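Local coordinates for protein PKS (Streptomyces sp. CNQ431, PDB 5YDA) that is the acyltransferase domain of a splenocin polyketide synthase and probably selects acyl building blocks, with broad tolerance, for loading onto the acyl carrier protein, at residues W363-D377 / L387-H400. Residues are numbered along the deposited sequence; the frame is centred on the assembly and turned at random.
Sequences WERERPVLVEIGPGD and LDGEGPVTVTTMRH
Leu370 and Val371 pair in parallel with Thr394 and Val395. These strands and helix 378-387 between them form a beta-alpha-beta unit of the acyltransferase domain, with 394-395 at the sheet edge. Leu370 N gives a straight hydrogen bond to Val393 O (2.8 Å, 178°). Val395 N returns a more bent hydrogen bond to Leu370 O, and Glu372 N hydrogen-bonds Val395 O.

Before strand 369-372, near the end of helix 355-366, Trp363 packs on Leu387, Glu390 and Pro392. Its CG stands anti to the backbone N (chi1 177°), which turns the indole toward 387-392. CB meets Leu387 CD1. Leu387 CG lies over one face of the five-membered ring, 4.2 Å from its centroid, a CH-pi contact. NE1 meets Glu390 CB at 3.4 Å. CZ2 meets Glu390 O, and CH2, at the far end, meets Pro392 CA at 3.6 Å. Arg367 CG covers the opposite face from Leu387. Leu370 CD1 and Leu387 CD2 touch tip to tip.

Beyond the strands, a water accepts from Thr397 N. Glu372 OE1 hydrogen-bonds Thr380 OG1, and OE2 Leu379 N, both in the connecting helix. Gly376 N bonds to Met398 O at 2.9 Å. Gly376 CA lies over the His400 ring, 3.6 Å from its centroid, while Asp377 OD1 sits at the ring edge, 3.1 Å from His400 CE1.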
ATOM      1  N   TRP A 363      -2.262  -6.460 -14.113  1.00 33.55           N
ATOM      2  CA  TRP A 363      -3.049  -7.678 -13.999  1.00 35.71           C
ATOM      3  C   TRP A 363      -2.900  -8.553 -15.234  1.00 36.17           C
ATOM      4  O   TRP A 363      -2.875  -9.783 -15.135  1.00 37.53           O
ATOM      5  CB  TRP A 363      -4.515  -7.312 -13.787  1.00 34.11           C
ATOM      6  CG  TRP A 363      -5.400  -8.506 -13.742  1.00 40.27           C
ATOM      7  CD1 TRP A 363      -6.223  -8.973 -14.735  1.00 33.91           C
ATOM      8  CD2 TRP A 363      -5.540  -9.406 -12.644  1.00 34.19           C
ATOM      9  NE1 TRP A 363      -6.871 -10.105 -14.310  1.00 37.55           N
ATOM     10  CE2 TRP A 363      -6.470 -10.391 -13.030  1.00 40.47           C
ATOM     11  CE3 TRP A 363      -4.964  -9.475 -11.375  1.00 27.24           C
ATOM     12  CZ2 TRP A 363      -6.840 -11.430 -12.187  1.00 38.74           C
ATOM     13  CZ3 TRP A 363      -5.330 -10.497 -10.542  1.00 29.55           C
ATOM     14  CH2 TRP A 363      -6.258 -11.466 -10.947  1.00 37.14           C
ATOM     15  N   GLU A 364      -2.818  -7.933 -16.406  1.00 40.70           N
ATOM     16  CA  GLU A 364      -2.862  -8.698 -17.640  1.00 42.46           C
ATOM     17  C   GLU A 364      -1.581  -9.494 -17.852  1.00 45.22           C
ATOM     18  O   GLU A 364      -1.620 -10.574 -18.446  1.00 49.39           O
ATOM     19  CB  GLU A 364      -3.132  -7.756 -18.811  1.00 42.02           C
ATOM     20  CG  GLU A 364      -3.780  -8.437 -19.991  1.00 56.54           C
ATOM     21  CD  GLU A 364      -2.795  -8.709 -21.106  1.00 67.54           C
ATOM     22  OE1 GLU A 364      -2.043  -7.773 -21.462  1.00 70.29           O
ATOM     23  OE2 GLU A 364      -2.766  -9.855 -21.621  1.00 74.94           O
ATOM     24  N   ARG A 365      -0.444  -9.003 -17.358  1.00 45.87           N
ATOM     25  CA  ARG A 365       0.778  -9.785 -17.503  1.00 44.16           C
ATOM     26  C   ARG A 365       0.883 -10.861 -16.434  1.00 46.86           C
ATOM     27  O   ARG A 365       1.153 -12.024 -16.746  1.00 50.97           O
ATOM     28  CB  ARG A 365       2.010  -8.883 -17.463  1.00 42.66           C
ATOM     29  CG  ARG A 365       3.132  -9.411 -18.335  1.00 47.67           C
ATOM     30  CD  ARG A 365       4.269  -8.430 -18.455  1.00 44.91           C
ATOM     31  NE  ARG A 365       5.038  -8.324 -17.218  1.00 40.19           N
ATOM     32  CZ  ARG A 365       6.013  -7.435 -17.038  1.00 44.37           C
ATOM     33  NH1 ARG A 365       6.319  -6.584 -18.016  1.00 37.80           N
ATOM     34  NH2 ARG A 365       6.678  -7.392 -15.888  1.00 40.35           N
ATOM     35  N   GLU A 366       0.659 -10.499 -15.168  1.00 45.06           N
ATOM     36  CA  GLU A 366       0.979 -11.389 -14.055  1.00 46.54           C
ATOM     37  C   GLU A 366      -0.233 -12.063 -13.418  1.00 45.03           C
ATOM     38  O   GLU A 366      -0.079 -13.138 -12.829  1.00 46.17           O
ATOM     39  CB  GLU A 366       1.738 -10.620 -12.958  1.00 45.01           C
ATOM     40  CG  GLU A 366       2.864  -9.699 -13.447  1.00 46.06           C
ATOM     41  CD  GLU A 366       4.134 -10.463 -13.820  1.00 53.51           C
ATOM     42  OE1 GLU A 366       5.102  -9.824 -14.291  1.00 56.70           O
ATOM     43  OE2 GLU A 366       4.170 -11.699 -13.639  1.00 59.27           O
ATOM     44  N   ARG A 367      -1.425 -11.464 -13.511  1.00 39.51           N
ATOM     45  CA  ARG A 367      -2.559 -11.832 -12.667  1.00 36.84           C
ATOM     46  C   ARG A 367      -2.122 -12.064 -11.219  1.00 35.95           C
ATOM     47  O   ARG A 367      -2.483 -13.077 -10.607  1.00 33.98           O
ATOM     48  CB  ARG A 367      -3.274 -13.053 -13.248  1.00 36.75           C
ATOM     49  CG  ARG A 367      -4.150 -12.660 -14.452  1.00 46.24           C
ATOM     50  CD  ARG A 367      -4.835 -13.829 -15.132  1.00 51.11           C
ATOM     51  NE  ARG A 367      -5.417 -14.754 -14.168  1.00 55.12           N
ATOM     52  CZ  ARG A 367      -6.696 -14.751 -13.798  1.00 63.83           C
ATOM     53  NH1 ARG A 367      -7.549 -13.865 -14.311  1.00 57.76           N
ATOM     54  NH2 ARG A 367      -7.124 -15.641 -12.911  1.00 62.24           N
ATOM     55  N   PRO A 368      -1.385 -11.129 -10.622  1.00 32.44           N
ATOM     56  CA  PRO A 368      -0.777 -11.392  -9.318  1.00 29.30           C
ATOM     57  C   PRO A 368      -1.737 -11.124  -8.167  1.00 28.24           C
ATOM     58  O   PRO A 368      -2.758 -10.449  -8.312  1.00 25.42           O
ATOM     59  CB  PRO A 368       0.394 -10.412  -9.294  1.00 28.75           C
ATOM     60  CG  PRO A 368      -0.148  -9.219 -10.036  1.00 33.07           C
ATOM     61  CD  PRO A 368      -1.138  -9.743 -11.061  1.00 29.14           C
ATOM     62  N   VAL A 369      -1.397 -11.707  -7.010  1.00 23.94           N
ATOM     63  CA  VAL A 369      -1.959 -11.251  -5.748  1.00 23.41           C
ATOM     64  C   VAL A 369      -1.634  -9.770  -5.579  1.00 25.76           C
ATOM     65  O   VAL A 369      -0.489  -9.338  -5.773  1.00 26.90           O
ATOM     66  CB  VAL A 369      -1.407 -12.095  -4.585  1.00 27.57           C
ATOM     67  CG1 VAL A 369      -2.002 -11.637  -3.250  1.00 22.58           C
ATOM     68  CG2 VAL A 369      -1.668 -13.598  -4.804  1.00 20.42           C
ATOM     69  N   LEU A 370      -2.640  -8.978  -5.233  1.00 23.97           N
ATOM     70  CA  LEU A 370      -2.472  -7.537  -5.070  1.00 25.16           C
ATOM     71  C   LEU A 370      -2.340  -7.208  -3.581  1.00 23.26           C
ATOM     72  O   LEU A 370      -3.284  -7.414  -2.804  1.00 25.14           O
ATOM     73  CB  LEU A 370      -3.645  -6.784  -5.693  1.00 24.52           C
ATOM     74  CG  LEU A 370      -3.924  -7.100  -7.155  1.00 24.84           C
ATOM     75  CD1 LEU A 370      -5.029  -6.201  -7.677  1.00 27.15           C
ATOM     76  CD2 LEU A 370      -2.661  -6.929  -7.976  1.00 26.51           C
ATOM     77  N   VAL A 371      -1.178  -6.698  -3.188  1.00 19.00           N
ATOM     78  CA  VAL A 371      -0.849  -6.462  -1.790  1.00 18.43           C
ATOM     79  C   VAL A 371      -0.680  -4.964  -1.624  1.00 21.06           C
ATOM     80  O   VAL A 371       0.275  -4.373  -2.153  1.00 18.21           O
ATOM     81  CB  VAL A 371       0.418  -7.212  -1.351  1.00 21.64           C
ATOM     82  CG1 VAL A 371       0.670  -7.016   0.138  1.00 17.32           C
ATOM     83  CG2 VAL A 371       0.310  -8.689  -1.686  1.00 20.00           C
ATOM     84  N   GLU A 372      -1.625  -4.344  -0.929  1.00 18.97           N
ATOM     85  CA  GLU A 372      -1.538  -2.919  -0.653  1.00 23.73           C
ATOM     86  C   GLU A 372      -0.567  -2.705   0.503  1.00 23.48           C
ATOM     87  O   GLU A 372      -0.673  -3.370   1.540  1.00 23.79           O
ATOM     88  CB  GLU A 372      -2.920  -2.351  -0.318  1.00 20.28           C
ATOM     89  CG  GLU A 372      -2.930  -0.858  -0.130  1.00 22.33           C
ATOM     90  CD  GLU A 372      -4.256  -0.197  -0.511  1.00 25.35           C
ATOM     91  OE1 GLU A 372      -5.268  -0.909  -0.752  1.00 23.28           O
ATOM     92  OE2 GLU A 372      -4.283   1.051  -0.540  1.00 24.75           O
ATOM     93  N   ILE A 373       0.381  -1.789   0.316  1.00 22.07           N
ATOM     94  CA  ILE A 373       1.464  -1.520   1.258  1.00 19.78           C
ATOM     95  C   ILE A 373       1.237  -0.125   1.812  1.00 19.24           C
ATOM     96  O   ILE A 373       1.554   0.871   1.155  1.00 23.66           O
ATOM     97  CB  ILE A 373       2.840  -1.608   0.585  1.00 21.17           C
ATOM     98  CG1 ILE A 373       3.034  -2.975  -0.060  1.00 19.50           C
ATOM     99  CG2 ILE A 373       3.980  -1.243   1.567  1.00 14.95           C
ATOM    100  CD1 ILE A 373       2.890  -4.086   0.907  1.00 22.49           C
ATOM    101  N   GLY A 374       0.755  -0.037   3.034  1.00 19.89           N
ATOM    102  CA  GLY A 374       0.461   1.244   3.631  1.00 19.85           C
ATOM    103  C   GLY A 374      -0.902   1.199   4.281  1.00 20.87           C
ATOM    104  O   GLY A 374      -1.630   0.205   4.162  1.00 21.87           O
ATOM    105  N   PRO A 375      -1.279   2.268   4.980  1.00 21.98           N
ATOM    106  CA  PRO A 375      -2.543   2.243   5.742  1.00 20.39           C
ATOM    107  C   PRO A 375      -3.753   2.257   4.823  1.00 21.45           C
ATOM    108  O   PRO A 375      -3.851   3.086   3.914  1.00 24.47           O
ATOM    109  CB  PRO A 375      -2.475   3.522   6.594  1.00 15.93           C
ATOM    110  CG  PRO A 375      -1.627   4.451   5.808  1.00 26.19           C
ATOM    111  CD  PRO A 375      -0.574   3.552   5.126  1.00 22.40           C
ATOM    112  N   GLY A 376      -4.678   1.339   5.075  1.00 23.69           N
ATOM    113  CA  GLY A 376      -5.986   1.360   4.451  1.00 22.23           C
ATOM    114  C   GLY A 376      -6.115   0.414   3.269  1.00 29.90           C
ATOM    115  O   GLY A 376      -5.302  -0.489   3.031  1.00 26.25           O
ATOM    116  N   ASP A 377      -7.181   0.648   2.503  1.00 27.26           N
ATOM    117  CA  ASP A 377      -7.524  -0.196   1.371  1.00 22.59           C
ATOM    118  C   ASP A 377      -7.956   0.649   0.182  1.00 24.22           C
ATOM    119  O   ASP A 377      -8.759   0.201  -0.645  1.00 24.78           O
ATOM    120  CB  ASP A 377      -8.634  -1.184   1.739  1.00 26.49           C
ATOM    121  CG  ASP A 377      -9.946  -0.481   2.115  1.00 32.91           C
ATOM    122  OD1 ASP A 377      -9.996   0.776   2.150  1.00 29.71           O
ATOM    123  OD2 ASP A 377     -10.930  -1.190   2.387  1.00 38.34           O
ATOM    124  N   LEU A 387     -10.876  -4.316 -12.040  1.00 25.15           N
ATOM    125  CA  LEU A 387     -10.606  -5.708 -12.377  1.00 31.13           C
ATOM    126  C   LEU A 387     -11.821  -6.610 -12.183  1.00 33.42           C
ATOM    127  O   LEU A 387     -11.686  -7.831 -12.226  1.00 38.32           O
ATOM    128  CB  LEU A 387      -9.442  -6.235 -11.536  1.00 27.72           C
ATOM    129  CG  LEU A 387      -8.010  -6.158 -12.056  1.00 33.90           C
ATOM    130  CD1 LEU A 387      -7.871  -5.170 -13.177  1.00 30.24           C
ATOM    131  CD2 LEU A 387      -7.044  -5.842 -10.929  1.00 25.76           C
ATOM    132  N   ASP A 388     -12.984  -6.038 -11.914  1.00 35.80           N
ATOM    133  CA  ASP A 388     -14.244  -6.777 -11.886  1.00 41.99           C
ATOM    134  C   ASP A 388     -14.481  -7.438 -13.250  1.00 44.75           C
ATOM    135  O   ASP A 388     -14.242  -6.793 -14.273  1.00 54.59           O
ATOM    136  CB  ASP A 388     -15.377  -5.793 -11.554  1.00 40.34           C
ATOM    137  CG  ASP A 388     -16.695  -6.475 -11.277  1.00 48.14           C
ATOM    138  OD1 ASP A 388     -17.431  -6.758 -12.256  1.00 46.93           O
ATOM    139  OD2 ASP A 388     -16.996  -6.692 -10.073  1.00 44.53           O
ATOM    140  N   GLY A 389     -14.870  -8.706 -13.329  1.00 42.61           N
ATOM    141  CA  GLY A 389     -14.743  -9.700 -12.300  1.00 40.56           C
ATOM    142  C   GLY A 389     -13.745 -10.694 -12.881  1.00 48.69           C
ATOM    143  O   GLY A 389     -14.098 -11.725 -13.453  1.00 40.59           O
ATOM    144  N   GLU A 390     -12.477 -10.319 -12.789  1.00 41.58           N
ATOM    145  CA  GLU A 390     -11.363 -11.223 -13.005  1.00 40.91           C
ATOM    146  C   GLU A 390     -11.035 -12.018 -11.742  1.00 40.73           C
ATOM    147  O   GLU A 390     -10.111 -12.833 -11.759  1.00 38.60           O
ATOM    148  CB  GLU A 390     -10.143 -10.421 -13.453  1.00 41.41           C
ATOM    149  CG  GLU A 390     -10.401  -9.597 -14.708  1.00 45.54           C
ATOM    150  CD  GLU A 390     -10.491 -10.454 -15.958  1.00 50.56           C
ATOM    151  OE1 GLU A 390      -9.601 -11.313 -16.160  1.00 53.51           O
ATOM    152  OE2 GLU A 390     -11.457 -10.270 -16.732  1.00 67.76           O
ATOM    153  N   GLY A 391     -11.750 -11.762 -10.649  1.00 40.81           N
ATOM    154  CA  GLY A 391     -11.441 -12.350  -9.366  1.00 35.29           C
ATOM    155  C   GLY A 391     -10.029 -12.113  -8.835  1.00 34.48           C
ATOM    156  O   GLY A 391      -9.336 -13.070  -8.500  1.00 41.71           O
ATOM    157  N   PRO A 392      -9.584 -10.859  -8.702  1.00 32.95           N
ATOM    158  CA  PRO A 392      -8.268 -10.636  -8.090  1.00 34.81           C
ATOM    159  C   PRO A 392      -8.294 -11.048  -6.624  1.00 28.98           C
ATOM    160  O   PRO A 392      -9.319 -10.944  -5.950  1.00 26.42           O
ATOM    161  CB  PRO A 392      -8.055  -9.127  -8.242  1.00 31.78           C
ATOM    162  CG  PRO A 392      -9.418  -8.592  -8.090  1.00 27.57           C
ATOM    163  CD  PRO A 392     -10.325  -9.592  -8.823  1.00 29.44           C
ATOM    164  N   VAL A 393      -7.171 -11.573  -6.149  1.00 26.84           N
ATOM    165  CA  VAL A 393      -6.958 -11.769  -4.722  1.00 22.57           C
ATOM    166  C   VAL A 393      -6.224 -10.545  -4.206  1.00 26.60           C
ATOM    167  O   VAL A 393      -5.186 -10.156  -4.756  1.00 26.28           O
ATOM    168  CB  VAL A 393      -6.165 -13.050  -4.433  1.00 25.59           C
ATOM    169  CG1 VAL A 393      -5.971 -13.235  -2.921  1.00 22.68           C
ATOM    170  CG2 VAL A 393      -6.862 -14.249  -5.028  1.00 25.57           C
ATOM    171  N   THR A 394      -6.782  -9.906  -3.186  1.00 21.75           N
ATOM    172  CA  THR A 394      -6.192  -8.700  -2.638  1.00 24.46           C
ATOM    173  C   THR A 394      -5.894  -8.944  -1.173  1.00 23.91           C
ATOM    174  O   THR A 394      -6.565  -9.740  -0.504  1.00 22.96           O
ATOM    175  CB  THR A 394      -7.103  -7.451  -2.806  1.00 25.39           C
ATOM    176  OG1 THR A 394      -8.304  -7.597  -2.037  1.00 22.31           O
ATOM    177  CG2 THR A 394      -7.461  -7.238  -4.273  1.00 28.22           C
ATOM    178  N   VAL A 395      -4.843  -8.291  -0.704  1.00 19.80           N
ATOM    179  CA  VAL A 395      -4.369  -8.445   0.660  1.00 23.50           C
ATOM    180  C   VAL A 395      -4.100  -7.062   1.201  1.00 23.59           C
ATOM    181  O   VAL A 395      -3.459  -6.238   0.540  1.00 24.05           O
ATOM    182  CB  VAL A 395      -3.092  -9.295   0.755  1.00 23.47           C
ATOM    183  CG1 VAL A 395      -2.542  -9.246   2.189  1.00 22.08           C
ATOM    184  CG2 VAL A 395      -3.360 -10.719   0.299  1.00 21.09           C
ATOM    185  N   THR A 396      -4.581  -6.816   2.393  1.00 21.06           N
ATOM    186  CA  THR A 396      -4.416  -5.541   3.043  1.00 24.63           C
ATOM    187  C   THR A 396      -3.443  -5.716   4.202  1.00 23.51           C
ATOM    188  O   THR A 396      -3.334  -6.790   4.796  1.00 22.13           O
ATOM    189  CB  THR A 396      -5.797  -5.017   3.457  1.00 22.14           C
ATOM    190  OG1 THR A 396      -6.017  -3.772   2.791  1.00 38.70           O
ATOM    191  CG2 THR A 396      -5.942  -4.870   4.930  1.00 25.78           C
ATOM    192  N   THR A 397      -2.732  -4.654   4.517  1.00 20.79           N
ATOM    193  CA  THR A 397      -1.492  -4.789   5.252  1.00 24.32           C
ATOM    194  C   THR A 397      -1.382  -3.844   6.450  1.00 24.58           C
ATOM    195  O   THR A 397      -0.621  -4.134   7.383  1.00 21.70           O
ATOM    196  CB  THR A 397      -0.344  -4.602   4.237  1.00 25.48           C
ATOM    197  OG1 THR A 397       0.477  -5.768   4.155  1.00 29.81           O
ATOM    198  CG2 THR A 397       0.437  -3.382   4.436  1.00 19.18           C
ATOM    199  N   MET A 398      -2.175  -2.783   6.507  1.00 21.37           N
ATOM    200  CA  MET A 398      -2.131  -1.873   7.639  1.00 26.39           C
ATOM    201  C   MET A 398      -3.513  -1.240   7.810  1.00 25.81           C
ATOM    202  O   MET A 398      -4.164  -0.855   6.824  1.00 23.77           O
ATOM    203  CB  MET A 398      -1.019  -0.817   7.432  1.00 20.93           C
ATOM    204  CG  MET A 398      -0.995   0.333   8.428  1.00 22.01           C
ATOM    205  SD  MET A 398       0.526   1.343   8.304  1.00 23.05           S
ATOM    206  CE  MET A 398       1.710   0.202   9.018  1.00 20.32           C
ATOM    207  N   ARG A 399      -3.942  -1.128   9.064  1.00 23.90           N
ATOM    208  CA  ARG A 399      -5.297  -0.694   9.390  1.00 23.21           C
ATOM    209  C   ARG A 399      -5.502   0.786   9.070  1.00 24.98           C
ATOM    210  O   ARG A 399      -4.553   1.572   8.988  1.00 23.11           O
ATOM    211  CB  ARG A 399      -5.576  -0.916  10.876  1.00 21.91           C
ATOM    212  CG  ARG A 399      -4.729   0.014  11.746  1.00 26.66           C
ATOM    213  CD  ARG A 399      -4.846  -0.280  13.222  1.00 27.98           C
ATOM    214  NE  ARG A 399      -3.924   0.537  14.000  1.00 25.79           N
ATOM    215  CZ  ARG A 399      -4.167   1.794  14.373  1.00 28.62           C
ATOM    216  NH1 ARG A 399      -5.306   2.389  14.042  1.00 29.37           N
ATOM    217  NH2 ARG A 399      -3.269   2.463  15.078  1.00 27.08           N
ATOM    218  N   HIS A 400      -6.776   1.164   8.925  1.00 29.50           N
ATOM    219  CA  HIS A 400      -7.199   2.559   8.857  1.00 29.60           C
ATOM    220  C   HIS A 400      -7.019   3.241  10.209  1.00 26.40           C
ATOM    221  O   HIS A 400      -6.936   2.588  11.250  1.00 24.25           O
ATOM    222  CB  HIS A 400      -8.674   2.674   8.440  1.00 30.15           C
ATOM    223  CG  HIS A 400      -8.902   2.544   6.967  1.00 39.81           C
ATOM    224  ND1 HIS A 400      -9.441   1.411   6.395  1.00 44.03           N
ATOM    225  CD2 HIS A 400      -8.672   3.410   5.948  1.00 41.93           C
ATOM    226  CE1 HIS A 400      -9.541   1.587   5.088  1.00 41.95           C
ATOM    227  NE2 HIS A 400      -9.077   2.789   4.790  1.00 40.17           N
TER
HETATM  228  O   HOH W   1      -4.909 -12.001  -7.857  1.00 28.44           O
HETATM  229  O   HOH W   2      -2.982  -1.860   3.811  1.00 20.62           O
HETATM  230  O   HOH W   3      -8.997   3.784   2.484  1.00 45.64           O